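Local structure of putative Ribokinase II (Escherichia coli O6, 3IQ0) at residues 118-124 against 148-153. The protein probably transfers a phosphate from ATP to a ribose-like sugar, as a pfkB-family carbohydrate kinase that binds ATP and magnesium. Numbering follows the deposited sequence.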
# COMPACT_ATOMS: atom_id res chain seq x y z
N LEU B 118 5.62 2.12 -14.40
CA LEU B 118 5.68 1.68 -15.79
C LEU B 118 6.25 2.79 -16.66
O LEU B 118 5.66 3.86 -16.77
CB LEU B 118 4.28 1.31 -16.27
CG LEU B 118 4.12 0.68 -17.66
CD1 LEU B 118 4.87 -0.64 -17.71
CD2 LEU B 118 2.64 0.45 -17.96
N SER B 119 7.39 2.54 -17.29
CA SER B 119 8.00 3.55 -18.14
C SER B 119 8.07 3.08 -19.59
O SER B 119 8.09 1.89 -19.87
CB SER B 119 9.40 3.90 -17.64
OG SER B 119 10.26 2.77 -17.68
N ALA B 120 8.10 4.05 -20.51
CA ALA B 120 8.17 3.76 -21.93
C ALA B 120 9.28 2.77 -22.26
O ALA B 120 9.24 2.11 -23.29
CB ALA B 120 8.37 5.05 -22.71
N GLN B 121 10.27 2.67 -21.38
CA GLN B 121 11.36 1.74 -21.63
C GLN B 121 10.95 0.34 -21.20
O GLN B 121 11.37 -0.65 -21.79
CB GLN B 121 12.62 2.17 -20.88
CG GLN B 121 13.88 1.56 -21.46
CD GLN B 121 13.99 1.79 -22.96
OE1 GLN B 121 13.98 2.93 -23.43
NE2 GLN B 121 14.08 0.71 -23.72
N HIS B 122 10.13 0.26 -20.16
CA HIS B 122 9.66 -1.02 -19.67
C HIS B 122 8.76 -1.69 -20.70
O HIS B 122 8.27 -2.80 -20.48
CB HIS B 122 8.90 -0.83 -18.35
CG HIS B 122 9.76 -0.97 -17.13
ND1 HIS B 122 9.56 -0.22 -15.99
CD2 HIS B 122 10.82 -1.78 -16.88
CE1 HIS B 122 10.46 -0.56 -15.08
NE2 HIS B 122 11.23 -1.51 -15.59
N VAL B 123 8.56 -1.02 -21.83
CA VAL B 123 7.74 -1.56 -22.91
C VAL B 123 8.55 -2.55 -23.73
O VAL B 123 8.69 -3.70 -23.33
CB VAL B 123 7.22 -0.43 -23.84
CG1 VAL B 123 6.47 -1.03 -25.02
CG2 VAL B 123 6.29 0.48 -23.06
N ASP B 124 9.10 -2.08 -24.85
CA ASP B 124 9.91 -2.88 -25.78
C ASP B 124 9.32 -2.74 -27.18
O ASP B 124 8.90 -1.65 -27.58
CB ASP B 124 9.92 -4.37 -25.39
CG ASP B 124 11.20 -5.07 -25.79
OD1 ASP B 124 11.61 -4.96 -26.96
OD2 ASP B 124 11.79 -5.75 -24.93
N ASP B 148 3.51 8.07 -21.65
CA ASP B 148 4.67 7.84 -22.50
C ASP B 148 4.77 6.37 -22.88
O ASP B 148 4.95 6.04 -24.06
CB ASP B 148 5.95 8.29 -21.78
CG ASP B 148 6.13 9.80 -21.81
OD1 ASP B 148 5.19 10.51 -22.21
OD2 ASP B 148 7.23 10.26 -21.42
N ALA B 149 4.66 5.49 -21.89
CA ALA B 149 4.73 4.06 -22.13
C ALA B 149 3.65 3.67 -23.13
O ALA B 149 3.90 2.92 -24.07
CB ALA B 149 4.52 3.30 -20.82
N VAL B 150 2.45 4.21 -22.93
CA VAL B 150 1.33 3.92 -23.82
C VAL B 150 1.54 4.51 -25.22
O VAL B 150 1.25 3.86 -26.22
CB VAL B 150 0.01 4.46 -23.23
CG1 VAL B 150 -1.11 4.31 -24.24
CG2 VAL B 150 -0.32 3.69 -21.96
N LYS B 151 2.04 5.74 -25.30
CA LYS B 151 2.28 6.36 -26.60
C LYS B 151 3.27 5.55 -27.43
O LYS B 151 3.08 5.35 -28.63
CB LYS B 151 2.78 7.80 -26.43
CG LYS B 151 1.71 8.78 -25.96
CD LYS B 151 2.22 10.21 -25.94
CE LYS B 151 1.09 11.18 -25.60
NZ LYS B 151 1.52 12.61 -25.62
N LYS B 152 4.34 5.08 -26.78
CA LYS B 152 5.36 4.28 -27.45
C LYS B 152 4.77 2.98 -27.99
O LYS B 152 4.93 2.64 -29.16
CB LYS B 152 6.50 3.97 -26.48
CG LYS B 152 7.59 3.08 -27.06
CD LYS B 152 8.65 2.73 -26.02
CE LYS B 152 9.60 1.64 -26.53
NZ LYS B 152 10.67 1.26 -25.55
N ALA B 153 4.08 2.25 -27.11
CA ALA B 153 3.46 0.99 -27.48
C ALA B 153 2.50 1.20 -28.65
O ALA B 153 2.48 0.41 -29.59
CB ALA B 153 2.71 0.41 -26.28
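Ala-120 and Ala-149 bring the two backbones together: their CA atoms lie 3.5 Å apart, a close approach consistent with the small methyl side chain on each residue. The methyl of Ala-149 lies against the loop backbone, with CB 3.7 Å from Ala-120 N, while Ala-120 CB rests on the helix 3.8 Å from Asp-148 O. The loop turns here, since Ser-119 to His-122 form a type I beta turn.

Leu-118 and Val-123 add apolar contacts to the methyl of Ala-149. Leu-118 CG reaches Ala-149 CB at 4.1 Å. The two branches of Val-123 touch residues one turn apart: CG2, beside its own backbone N, meets Ala-149 CB at 4.0 Å, and CG1, anti to that N (chi1 175°), meets Ala-153 CB at 4.2 Å.

The polar part rests on Lys-152. Its chain is fully extended, CG anti to the backbone N (chi1 177°), and runs alongside Val-123 to place NZ 2.8 Å from Ala-120 O, a hydrogen bond whose exact geometry is less certain because that oxygen is crowded in the model. Asp-124 OD1 lies 6.4 Å from Lys-152 NZ, too far for a salt bridge, and instead accepts the N-H of Asn-126.

Leu-118 and Val-123 also pack on Ile-57 of strand 54-61, whereas Val-150 and Ala-153 of helix 144-159 touch strand 131-137, so the loop and helix lie together against the large mixed sheet of the ribokinase-like fold.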